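Local coordinates for ApRick protease (Rickettsia conorii, PDB 5C9F), which is the retropepsin-like protease part of a longer protein and probably cleaves peptide bonds as an aspartic-type endopeptidase, at residues H20-N24 and D122-L126; K33-T38 and I103-M108; D42-K47 and I92-L98; L60-R64 and K74-I78. All coordinates share one frame; numbering follows the deposited sequence.

Along the chain the contacts are nested: contact 1 closes the longest loop, contact 2 lies inside it, then contact 3, then contact 4. All four reach one mixed sheet. Contact 1 packs its strand 22-27 on strand 123-131 of a separate antiparallel sheet. Contacts 1 and 2 have centres about 10 Å apart and meet through strands 22-27 and 30-36. Contacts 2 and 3 are as close, joined by a probable backbone hydrogen bond between Leu105 and Ala44. Contact 4 follows, its centre about 9 Å from that of contact 3, across strands 71-84 and 88-97. The series runs from the sheet interface, past the Asp-Thr-Gly signature, to the base of a hairpin that is probably the flap.

Contact 1: H20-N24 and D122-L126; sequences HFYIN and DLLIL
Phe21 and Leu124 are the closest pair of residues in backbone terms, with CA atoms 7.3 Å apart, too far for strand pairing; side chains bridge the gap, the Phe21 ring reaching the other backbone. This is packing between the sheets of a retropepsin-like fold: 20-24 leads into strand 22-27 of the mixed sheet, and 123-126 belongs to an antiparallel three-stranded sheet. Phe21 CG lies beside the backbone N (chi1 -65°), which carries the ring over to the other segment. Leu124 CB sits over one face, 3.9 Å from the ring centroid and 22° off the normal, as a CH-pi contact displaced toward the rim. The Leu124 side chain runs obliquely to that of Phe21, and its CD2 packs 3.9 Å from Phe21 CB. At the ring edge, Asp122 O lies 3.8 Å from Phe21 CE1, near the ring plane. The Asp122 carboxylate is engaged elsewhere, in a salt bridge with Arg15. Phe117 and Ile119 of strand 116-120 also pack on Leu124. Further along, Ile23 and Leu126 reach toward each other tip to tip, and Ile23 CD1 stops 4.1 Å from Leu126 CD1.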
loop_
_atom_site.group_PDB
_atom_site.type_symbol
_atom_site.label_atom_id
_atom_site.label_comp_id
_atom_site.label_asym_id
_atom_site.label_seq_id
_atom_site.Cartn_x
_atom_site.Cartn_y
_atom_site.Cartn_z
ATOM N N HIS A 20 -28.020 -2.664 10.326
ATOM C CA HIS A 20 -26.949 -1.728 10.687
ATOM C C HIS A 20 -25.558 -2.340 10.601
ATOM O O HIS A 20 -25.406 -3.537 10.559
ATOM C CB HIS A 20 -27.165 -1.195 12.077
ATOM C CG HIS A 20 -28.476 -0.510 12.260
ATOM N ND1 HIS A 20 -28.834 0.603 11.536
ATOM C CD2 HIS A 20 -29.538 -0.806 13.057
ATOM C CE1 HIS A 20 -30.050 0.986 11.899
ATOM N NE2 HIS A 20 -30.499 0.147 12.816
ATOM N N PHE A 21 -24.556 -1.478 10.431
ATOM C CA PHE A 21 -23.206 -1.882 10.521
ATOM C C PHE A 21 -22.667 -1.522 11.890
ATOM O O PHE A 21 -22.900 -0.381 12.394
ATOM C CB PHE A 21 -22.324 -1.182 9.461
ATOM C CG PHE A 21 -22.657 -1.528 8.067
ATOM C CD1 PHE A 21 -22.184 -2.702 7.498
ATOM C CD2 PHE A 21 -23.438 -0.685 7.303
ATOM C CE1 PHE A 21 -22.498 -3.019 6.206
ATOM C CE2 PHE A 21 -23.756 -1.000 5.992
ATOM C CZ PHE A 21 -23.282 -2.166 5.447
ATOM N N TYR A 22 -21.963 -2.470 12.510
ATOM C CA TYR A 22 -21.309 -2.212 13.771
ATOM C C TYR A 22 -19.819 -2.394 13.627
ATOM O O TYR A 22 -19.361 -3.252 12.887
ATOM C CB TYR A 22 -21.869 -3.150 14.884
ATOM C CG TYR A 22 -23.362 -3.001 15.095
ATOM C CD1 TYR A 22 -23.878 -2.051 15.972
ATOM C CD2 TYR A 22 -24.244 -3.723 14.372
ATOM C CE1 TYR A 22 -25.242 -1.875 16.135
ATOM C CE2 TYR A 22 -25.624 -3.551 14.548
ATOM C CZ TYR A 22 -26.096 -2.626 15.431
ATOM O OH TYR A 22 -27.429 -2.460 15.623
ATOM N N ILE A 23 -19.068 -1.609 14.403
ATOM C CA ILE A 23 -17.608 -1.691 14.413
ATOM C C ILE A 23 -17.085 -1.548 15.838
ATOM O O ILE A 23 -17.544 -0.697 16.579
ATOM C CB ILE A 23 -16.908 -0.512 13.688
ATOM C CG1 ILE A 23 -17.469 -0.257 12.321
ATOM C CG2 ILE A 23 -15.433 -0.840 13.564
ATOM C CD1 ILE A 23 -16.871 1.018 11.737
ATOM N N ASN A 24 -16.171 -2.426 16.193
ATOM C CA ASN A 24 -15.486 -2.400 17.488
ATOM C C ASN A 24 -14.216 -1.576 17.311
ATOM O O ASN A 24 -13.479 -1.739 16.342
ATOM C CB ASN A 24 -15.138 -3.823 17.919
ATOM C CG ASN A 24 -16.347 -4.605 18.297
ATOM O OD1 ASN A 24 -17.231 -4.107 19.003
ATOM N ND2 ASN A 24 -16.436 -5.804 17.811
ATOM N N ASP A 122 -24.427 -4.915 1.356
ATOM C CA ASP A 122 -24.365 -5.472 2.729
ATOM C C ASP A 122 -22.960 -5.535 3.280
ATOM O O ASP A 122 -22.727 -6.231 4.260
ATOM C CB ASP A 122 -25.063 -6.826 2.861
ATOM C CG ASP A 122 -26.536 -6.718 2.600
ATOM O OD1 ASP A 122 -27.109 -5.626 2.865
ATOM O OD2 ASP A 122 -27.116 -7.692 2.103
ATOM N N LEU A 123 -22.028 -4.790 2.674
ATOM C CA LEU A 123 -20.630 -4.696 3.182
ATOM C C LEU A 123 -20.172 -3.281 3.349
ATOM O O LEU A 123 -20.475 -2.405 2.533
ATOM C CB LEU A 123 -19.647 -5.295 2.197
ATOM C CG LEU A 123 -19.730 -6.765 1.942
ATOM C CD1 LEU A 123 -18.722 -7.133 0.852
ATOM C CD2 LEU A 123 -19.502 -7.558 3.236
ATOM N N LEU A 124 -19.445 -3.054 4.437
ATOM C CA LEU A 124 -18.816 -1.758 4.690
ATOM C C LEU A 124 -17.331 -2.024 4.594
ATOM O O LEU A 124 -16.823 -2.925 5.258
ATOM C CB LEU A 124 -19.214 -1.264 6.069
ATOM C CG LEU A 124 -18.307 -0.232 6.804
ATOM C CD1 LEU A 124 -18.251 1.027 6.029
ATOM C CD2 LEU A 124 -18.897 0.066 8.169
ATOM N N ILE A 125 -16.635 -1.223 3.797
ATOM C CA ILE A 125 -15.219 -1.429 3.542
ATOM C C ILE A 125 -14.468 -0.138 3.891
ATOM O O ILE A 125 -14.761 0.945 3.357
ATOM C CB ILE A 125 -14.961 -1.823 2.072
ATOM C CG1 ILE A 125 -15.754 -3.087 1.701
ATOM C CG2 ILE A 125 -13.476 -2.014 1.838
ATOM C CD1 ILE A 125 -16.846 -2.884 0.676
ATOM N N LEU A 126 -13.581 -0.246 4.869
ATOM C CA LEU A 126 -12.694 0.866 5.257
ATOM C C LEU A 126 -11.267 0.515 4.799
ATOM O O LEU A 126 -10.773 -0.547 5.120
ATOM C CB LEU A 126 -12.671 1.022 6.718
ATOM C CG LEU A 126 -14.074 1.288 7.328
ATOM C CD1 LEU A 126 -14.007 1.260 8.828
ATOM C CD2 LEU A 126 -14.631 2.612 6.879
#

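Contact 2: K33-T38 and I103-M108; sequences KFMVDT and ISLLGM
Met35 pairs with Leu105, and Val36 with Leu106, in parallel register. Met35 N donates to Ser104 O at 2.8 Å. Met35 O accepts from Leu106 N at 3.0 Å, with the donor tilted 29° from the carbonyl plane. Asp37 N continues the ladder to Leu106 O. The Met35 side chain can be followed outward. Its CB packs 3.7 Å from Ile103 CG2. CG stands anti to the backbone N (chi1 -174°), and the chain stays extended through SD, then bends at chi3. That bend lays the terminal CE against Leu105 CD2, at 3.5 Å. The two side chains lie side by side and point the same way. Leu105 uses its other branch on Asp37, with CD1 3.7 Å from OD2. Asp37 and Thr38, followed by Gly39, match the Asp-Thr-Gly signature of aspartic proteases. Strand 104-106 lies between 30-36 and 43-45, bonding to Ala44 through Leu105, an order consistent with the psi motif of the retropepsin fold. On the face of Val36 and Leu106, Phe34 and Leu106 cross at about a right angle, and their CB atoms are 3.9 Å apart. The Phe34 ring also leans on Ser104 CB, whose hydroxyl bonds to Asp49 and to Thr46 N. At one end a water donates to Lys33 O and accepts from Ser104 N. At the other, Thr38 CG2 packs 4.0 Å from Met108 SD.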
loop_
_atom_site.group_PDB
_atom_site.type_symbol
_atom_site.label_atom_id
_atom_site.label_comp_id
_atom_site.label_asym_id
_atom_site.label_seq_id
_atom_site.Cartn_x
_atom_site.Cartn_y
_atom_site.Cartn_z
ATOM N N LYS A 33 -18.074 -0.754 21.240
ATOM C CA LYS A 33 -18.875 -1.101 20.093
ATOM C C LYS A 33 -19.643 0.102 19.596
ATOM O O LYS A 33 -20.372 0.732 20.333
ATOM C CB LYS A 33 -19.841 -2.218 20.452
ATOM C CG LYS A 33 -20.491 -2.811 19.208
ATOM C CD LYS A 33 -21.540 -3.833 19.595
ATOM C CE LYS A 33 -21.823 -4.788 18.457
ATOM N NZ LYS A 33 -22.962 -5.684 18.793
ATOM N N PHE A 34 -19.446 0.441 18.332
ATOM C CA PHE A 34 -20.157 1.546 17.696
ATOM C C PHE A 34 -21.072 1.059 16.625
ATOM O O PHE A 34 -20.774 0.062 15.933
ATOM C CB PHE A 34 -19.166 2.477 16.999
ATOM C CG PHE A 34 -18.327 3.245 17.930
ATOM C CD1 PHE A 34 -18.831 4.369 18.544
ATOM C CD2 PHE A 34 -17.041 2.826 18.250
ATOM C CE1 PHE A 34 -18.057 5.070 19.482
ATOM C CE2 PHE A 34 -16.245 3.542 19.143
ATOM C CZ PHE A 34 -16.751 4.662 19.766
ATOM N N MET A 35 -22.198 1.739 16.477
ATOM C CA MET A 35 -23.004 1.641 15.289
ATOM C C MET A 35 -22.571 2.742 14.322
ATOM O O MET A 35 -22.422 3.896 14.726
ATOM C CB MET A 35 -24.472 1.803 15.637
ATOM C CG MET A 35 -25.414 1.562 14.448
ATOM S SD MET A 35 -27.157 1.563 14.940
ATOM C CE MET A 35 -27.441 3.292 14.982
ATOM N N VAL A 36 -22.339 2.377 13.070
ATOM C CA VAL A 36 -22.059 3.376 12.006
ATOM C C VAL A 36 -23.338 4.169 11.659
ATOM O O VAL A 36 -24.407 3.585 11.495
ATOM C CB VAL A 36 -21.544 2.688 10.746
ATOM C CG1 VAL A 36 -21.359 3.711 9.609
ATOM C CG2 VAL A 36 -20.251 1.970 11.075
ATOM N N ASP A 37 -23.237 5.497 11.680
ATOM C CA ASP A 37 -24.366 6.409 11.376
ATOM C C ASP A 37 -23.850 7.532 10.494
ATOM O O ASP A 37 -23.139 8.417 10.988
ATOM C CB ASP A 37 -24.927 6.980 12.671
ATOM C CG ASP A 37 -26.238 7.727 12.464
ATOM O OD1 ASP A 37 -26.632 7.944 11.300
ATOM O OD2 ASP A 37 -26.886 8.103 13.475
ATOM N N THR A 38 -24.099 7.437 9.178
ATOM C CA THR A 38 -23.678 8.438 8.166
ATOM C C THR A 38 -24.419 9.777 8.349
ATOM O O THR A 38 -23.952 10.764 7.852
ATOM C CB THR A 38 -23.890 7.939 6.700
ATOM O OG1 THR A 38 -25.233 7.460 6.546
ATOM C CG2 THR A 38 -22.920 6.840 6.338
ATOM N N ILE A 103 -26.786 2.745 21.729
ATOM C CA ILE A 103 -25.439 2.327 21.381
ATOM C C ILE A 103 -24.671 3.515 20.849
ATOM O O ILE A 103 -25.236 4.417 20.182
ATOM C CB ILE A 103 -25.484 1.185 20.339
ATOM C CG1 ILE A 103 -24.111 0.611 20.152
ATOM C CG2 ILE A 103 -26.032 1.697 19.034
ATOM C CD1 ILE A 103 -24.084 -0.742 19.509
ATOM N N SER A 104 -23.372 3.549 21.147
ATOM C CA SER A 104 -22.573 4.640 20.708
ATOM C C SER A 104 -22.507 4.687 19.207
ATOM O O SER A 104 -22.580 3.636 18.553
ATOM C CB SER A 104 -21.183 4.531 21.303
ATOM O OG SER A 104 -21.267 4.746 22.673
ATOM N N LEU A 105 -22.327 5.890 18.663
ATOM C CA LEU A 105 -22.375 6.129 17.249
ATOM C C LEU A 105 -21.065 6.633 16.753
ATOM O O LEU A 105 -20.508 7.563 17.278
ATOM C CB LEU A 105 -23.469 7.171 16.884
ATOM C CG LEU A 105 -24.909 6.852 17.349
ATOM C CD1 LEU A 105 -25.860 7.990 17.014
ATOM C CD2 LEU A 105 -25.405 5.551 16.745
ATOM N N LEU A 106 -20.657 6.092 15.628
ATOM C CA LEU A 106 -19.526 6.588 14.903
ATOM C C LEU A 106 -20.078 7.284 13.682
ATOM O O LEU A 106 -20.826 6.701 12.882
ATOM C CB LEU A 106 -18.727 5.348 14.454
ATOM C CG LEU A 106 -17.268 5.511 14.110
ATOM C CD1 LEU A 106 -16.673 4.109 13.987
ATOM C CD2 LEU A 106 -17.156 6.235 12.809
ATOM N N GLY A 107 -19.634 8.503 13.468
ATOM C CA GLY A 107 -20.233 9.353 12.421
ATOM C C GLY A 107 -19.241 9.713 11.345
ATOM O O GLY A 107 -18.123 9.157 11.296
ATOM N N MET A 108 -19.662 10.636 10.489
ATOM C CA MET A 108 -18.903 10.992 9.303
ATOM C C MET A 108 -17.641 11.695 9.619
ATOM O O MET A 108 -16.691 11.607 8.819
ATOM C CB MET A 108 -19.759 11.894 8.371
ATOM C CG MET A 108 -20.886 11.162 7.715
ATOM S SD MET A 108 -20.214 9.829 6.673
ATOM C CE MET A 108 -19.132 10.682 5.590
HETATM O O HOH W 1 -21.709 1.300 22.550
#

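Contact 3: D42-K47 and I92-L98; sequences DIALTK and IKGHVGL
His95 ND1 donates to Asp42 OD2 at 2.8 Å, and the bond is nearly straight (171°). The acceptor lies in the ring plane, while the donor meets OD2 on its syn side, 31° out of the carboxylate plane. Both side chains have CG wedged between the backbone N and the carbonyl carbon (chi1 63° for His95), which brings the carboxylate to the ND1 edge of the imidazole. Over one face of the imidazole sits Ala44 CA, 4.1 Å from the ring centroid, in a CH-pi contact. Behind this pair is the parallel ladder of strands 43-45 and 88-97. His95 N donates to Ile43 O at 2.9 Å, and Leu45 N donates to His95 O at 2.9 Å. Ile43 CD1 packs 3.8 Å from Ile92 CG2. Farther out, Tyr66 stacks its ring on His95 and hydrogen-bonds through OH to Asp42 OD1. Strand 71-84 flanks 88-97 in this sheet of the retropepsin-like fold. Both oxygens of the buried Asp42 carboxylate therefore have partners. The His95 ring is fixed in rotation, with its ND1 carrying a proton, and the adjacent carboxylate would be expected to favour a positive charge on the imidazole.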
loop_
_atom_site.group_PDB
_atom_site.type_symbol
_atom_site.label_atom_id
_atom_site.label_comp_id
_atom_site.label_asym_id
_atom_site.label_seq_id
_atom_site.Cartn_x
_atom_site.Cartn_y
_atom_site.Cartn_z
ATOM N N ASP A 42 -19.910 14.006 14.746
ATOM C CA ASP A 42 -18.893 13.546 15.724
ATOM C C ASP A 42 -19.394 12.295 16.379
ATOM O O ASP A 42 -20.566 11.854 16.145
ATOM C CB ASP A 42 -18.489 14.673 16.718
ATOM C CG ASP A 42 -19.637 15.110 17.615
ATOM O OD1 ASP A 42 -20.771 15.240 17.146
ATOM O OD2 ASP A 42 -19.457 15.283 18.828
ATOM N N ILE A 43 -18.506 11.634 17.107
ATOM C CA ILE A 43 -18.896 10.438 17.844
ATOM C C ILE A 43 -19.893 10.768 18.923
ATOM O O ILE A 43 -19.751 11.796 19.650
ATOM C CB ILE A 43 -17.697 9.778 18.459
ATOM C CG1 ILE A 43 -16.940 9.036 17.363
ATOM C CG2 ILE A 43 -18.089 8.804 19.573
ATOM C CD1 ILE A 43 -15.613 8.533 17.809
ATOM N N ALA A 44 -20.902 9.926 19.028
ATOM C CA ALA A 44 -21.865 10.043 20.126
ATOM C C ALA A 44 -21.703 8.864 21.080
ATOM O O ALA A 44 -21.908 7.726 20.707
ATOM C CB ALA A 44 -23.278 10.083 19.563
ATOM N N LEU A 45 -21.286 9.127 22.303
ATOM C CA LEU A 45 -21.079 8.065 23.262
ATOM C C LEU A 45 -22.278 7.930 24.195
ATOM O O LEU A 45 -22.786 8.920 24.705
ATOM C CB LEU A 45 -19.841 8.350 24.122
ATOM C CG LEU A 45 -18.423 8.180 23.706
ATOM C CD1 LEU A 45 -17.543 8.379 24.933
ATOM C CD2 LEU A 45 -18.220 6.779 23.133
ATOM N N THR A 46 -22.651 6.704 24.500
ATOM C CA THR A 46 -23.635 6.489 25.532
ATOM C C THR A 46 -23.044 6.927 26.842
ATOM O O THR A 46 -21.830 6.937 27.046
ATOM C CB THR A 46 -24.068 4.999 25.663
ATOM O OG1 THR A 46 -22.931 4.202 26.047
ATOM C CG2 THR A 46 -24.616 4.484 24.347
ATOM N N LYS A 47 -23.914 7.259 27.780
ATOM C CA LYS A 47 -23.445 7.513 29.152
ATOM C C LYS A 47 -22.636 6.348 29.725
ATOM O O LYS A 47 -21.529 6.536 30.368
ATOM C CB LYS A 47 -24.660 7.824 30.091
ATOM C CG LYS A 47 -25.360 9.128 29.784
ATOM C CD LYS A 47 -26.229 9.589 30.984
ATOM C CE LYS A 47 -27.209 8.507 31.517
ATOM N NZ LYS A 47 -28.620 8.969 31.800
ATOM N N ILE A 92 -10.081 12.805 18.730
ATOM C CA ILE A 92 -11.257 12.679 17.961
ATOM C C ILE A 92 -12.400 13.264 18.772
ATOM O O ILE A 92 -12.583 13.005 19.967
ATOM C CB ILE A 92 -11.553 11.200 17.662
ATOM C CG1 ILE A 92 -10.376 10.624 16.859
ATOM C CG2 ILE A 92 -12.931 11.023 16.981
ATOM C CD1 ILE A 92 -10.072 11.434 15.604
ATOM N N LYS A 93 -13.186 14.076 18.089
ATOM C CA LYS A 93 -14.298 14.799 18.735
ATOM C C LYS A 93 -15.430 13.852 19.025
ATOM O O LYS A 93 -15.824 13.033 18.179
ATOM C CB LYS A 93 -14.807 15.901 17.787
ATOM C CG LYS A 93 -15.192 17.215 18.442
ATOM C CD LYS A 93 -16.129 18.038 17.544
ATOM C CE LYS A 93 -16.625 19.304 18.228
ATOM N NZ LYS A 93 -15.594 20.382 18.236
ATOM N N GLY A 94 -16.065 14.074 20.173
ATOM C CA GLY A 94 -17.283 13.354 20.509
ATOM C C GLY A 94 -18.118 14.139 21.465
ATOM O O GLY A 94 -17.797 15.277 21.827
ATOM N N HIS A 95 -19.225 13.558 21.873
ATOM C CA HIS A 95 -20.023 14.155 22.887
ATOM C C HIS A 95 -20.782 13.053 23.591
ATOM O O HIS A 95 -20.907 11.947 23.081
ATOM C CB HIS A 95 -21.032 15.149 22.299
ATOM C CG HIS A 95 -22.036 14.506 21.385
ATOM N ND1 HIS A 95 -21.858 14.458 20.029
ATOM C CD2 HIS A 95 -23.248 13.930 21.626
ATOM C CE1 HIS A 95 -22.907 13.875 19.464
ATOM N NE2 HIS A 95 -23.759 13.541 20.407
ATOM N N VAL A 96 -21.210 13.344 24.805
ATOM C CA VAL A 96 -22.057 12.410 25.559
ATOM C C VAL A 96 -23.396 13.013 25.894
ATOM O O VAL A 96 -23.475 14.135 26.421
ATOM C CB VAL A 96 -21.333 11.767 26.766
ATOM C CG1 VAL A 96 -20.173 12.571 27.255
ATOM C CG2 VAL A 96 -22.283 11.352 27.840
ATOM N N GLY A 97 -24.445 12.273 25.546
ATOM C CA GLY A 97 -25.797 12.690 25.788
ATOM C C GLY A 97 -26.212 12.382 27.245
ATOM O O GLY A 97 -25.423 11.876 28.042
ATOM N N LEU A 98 -27.451 12.709 27.584
ATOM C CA LEU A 98 -28.018 12.523 28.939
ATOM C C LEU A 98 -28.753 11.217 29.043
ATOM O O LEU A 98 -29.132 10.801 30.131
ATOM C CB LEU A 98 -28.945 13.684 29.308
ATOM C CG LEU A 98 -28.265 15.009 29.678
ATOM C CD1 LEU A 98 -29.272 16.118 29.961
ATOM C CD2 LEU A 98 -27.368 14.777 30.902
#

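Contact 4: L60-R64 and K74-I78; sequences LKYTR and KAAPI
Arg64 and Ala75 form an antiparallel hydrogen-bonded pair, and with Thr63 also facing Ala75 they make a classic beta bulge. It lies where strand 64-68 begins to pair with strand 71-84. In a retropepsin-like fold this hairpin is consistent with the flap, and the contact sits at its base.

Three hydrogen bonds cross the contact. Arg64 N donates to Ala75 O, and Ala75 N returns a bond to Arg64 O, each at 2.9 Å. The second donor stands 42° out of the carbonyl plane. Lys74 NZ adds a third bond, to Tyr62 O at 2.9 Å. The lysine chain is bent at chi2, chi3 and chi4, which curls the amino group back to that carbonyl, just before the bulge. Tyr62 is itself the centre of an inverse gamma turn, closed by a weak bond from Thr63 N to Lys61 O.

One aromatic contact adds to them. Ala76 CB stands over the centre of the Tyr62 ring, 3.9 Å from the centroid and 3° off the normal, a nearly ideal CH-pi geometry. Val96 and Leu98 also touch this tyrosine.

Apolar packing extends the contact along strand 74-78. The same Ala76 CB meets Leu60 CB at 3.6 Å, so one methyl touches both the leucine and the ring. Leu60 CD2 packs 3.9 Å from Ile78 CG2. Pro77 packs against the two bulge residues. Its apolar partner is Arg64, whose CG lies 3.9 Å from Pro77 CD. Separately, a hydroxyl oxygen makes van der Waals contact with the proline ring: Thr63 OG1 lies 3.6 Å from Pro77 CD.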
loop_
_atom_site.group_PDB
_atom_site.type_symbol
_atom_site.label_atom_id
_atom_site.label_comp_id
_atom_site.label_asym_id
_atom_site.label_seq_id
_atom_site.Cartn_x
_atom_site.Cartn_y
_atom_site.Cartn_z
ATOM N N LEU A 60 -18.800 16.843 33.599
ATOM C CA LEU A 60 -18.972 17.268 32.208
ATOM C C LEU A 60 -19.946 18.429 32.220
ATOM O O LEU A 60 -20.867 18.462 33.017
ATOM C CB LEU A 60 -19.531 16.157 31.393
ATOM C CG LEU A 60 -18.649 14.920 31.174
ATOM C CD1 LEU A 60 -19.430 13.899 30.371
ATOM C CD2 LEU A 60 -17.388 15.283 30.423
ATOM N N LYS A 61 -19.727 19.389 31.364
ATOM C CA LYS A 61 -20.694 20.464 31.224
ATOM C C LYS A 61 -21.459 20.206 29.910
ATOM O O LYS A 61 -20.866 20.063 28.849
ATOM C CB LYS A 61 -20.005 21.831 31.288
ATOM C CG LYS A 61 -18.659 21.914 30.590
ATOM C CD LYS A 61 -18.128 23.337 30.513
ATOM C CE LYS A 61 -16.696 23.358 30.004
ATOM N NZ LYS A 61 -16.044 24.662 30.288
ATOM N N TYR A 62 -22.773 20.141 30.030
ATOM C CA TYR A 62 -23.665 19.808 28.920
ATOM C C TYR A 62 -24.035 21.099 28.232
ATOM O O TYR A 62 -25.143 21.587 28.313
ATOM C CB TYR A 62 -24.881 19.029 29.423
ATOM C CG TYR A 62 -24.546 17.619 29.789
ATOM C CD1 TYR A 62 -23.818 17.318 30.936
ATOM C CD2 TYR A 62 -24.897 16.567 28.942
ATOM C CE1 TYR A 62 -23.474 15.995 31.229
ATOM C CE2 TYR A 62 -24.563 15.247 29.226
ATOM C CZ TYR A 62 -23.854 14.963 30.354
ATOM O OH TYR A 62 -23.562 13.655 30.600
ATOM N N THR A 63 -23.070 21.642 27.507
ATOM C CA THR A 63 -23.237 22.940 26.878
ATOM C C THR A 63 -23.750 22.867 25.448
ATOM O O THR A 63 -24.129 23.890 24.891
ATOM C CB THR A 63 -21.892 23.669 26.843
ATOM O OG1 THR A 63 -20.908 22.823 26.234
ATOM C CG2 THR A 63 -21.471 24.035 28.252
ATOM N N ARG A 64 -23.736 21.678 24.850
ATOM C CA ARG A 64 -24.074 21.522 23.434
ATOM C C ARG A 64 -25.493 20.978 23.264
ATOM O O ARG A 64 -26.041 20.349 24.157
ATOM C CB ARG A 64 -23.037 20.663 22.691
ATOM C CG ARG A 64 -21.677 21.354 22.537
ATOM C CD ARG A 64 -21.720 22.437 21.449
ATOM N NE ARG A 64 -21.596 21.752 20.168
ATOM C CZ ARG A 64 -22.567 21.432 19.317
ATOM N NH1 ARG A 64 -23.832 21.820 19.500
ATOM N NH2 ARG A 64 -22.252 20.736 18.225
ATOM N N LYS A 74 -29.555 17.634 24.855
ATOM C CA LYS A 74 -28.331 18.216 25.439
ATOM C C LYS A 74 -27.167 17.198 25.428
ATOM O O LYS A 74 -27.363 15.997 25.633
ATOM C CB LYS A 74 -28.610 18.733 26.867
ATOM C CG LYS A 74 -29.616 19.867 26.901
ATOM C CD LYS A 74 -29.106 21.060 26.133
ATOM C CE LYS A 74 -27.897 21.698 26.733
ATOM N NZ LYS A 74 -27.979 21.998 28.175
ATOM N N ALA A 75 -25.962 17.697 25.209
ATOM C CA ALA A 75 -24.750 16.903 25.266
ATOM C C ALA A 75 -23.518 17.662 25.777
ATOM O O ALA A 75 -23.425 18.898 25.653
ATOM C CB ALA A 75 -24.480 16.266 23.887
ATOM N N ALA A 76 -22.574 16.921 26.340
ATOM C CA ALA A 76 -21.280 17.458 26.762
ATOM C C ALA A 76 -20.259 17.078 25.717
ATOM O O ALA A 76 -20.107 15.891 25.376
ATOM C CB ALA A 76 -20.862 16.899 28.121
ATOM N N PRO A 77 -19.533 18.065 25.191
ATOM C CA PRO A 77 -18.471 17.762 24.240
ATOM C C PRO A 77 -17.281 17.141 24.933
ATOM O O PRO A 77 -16.994 17.510 26.045
ATOM C CB PRO A 77 -18.103 19.148 23.666
ATOM C CG PRO A 77 -18.556 20.113 24.692
ATOM C CD PRO A 77 -19.743 19.515 25.355
ATOM N N ILE A 78 -16.624 16.180 24.276
ATOM C CA ILE A 78 -15.422 15.549 24.778
ATOM C C ILE A 78 -14.456 15.385 23.632
ATOM O O ILE A 78 -14.834 15.473 22.471
ATOM C CB ILE A 78 -15.704 14.188 25.422
ATOM C CG1 ILE A 78 -16.439 13.265 24.426
ATOM C CG2 ILE A 78 -16.549 14.358 26.716
ATOM C CD1 ILE A 78 -16.549 11.844 24.872
#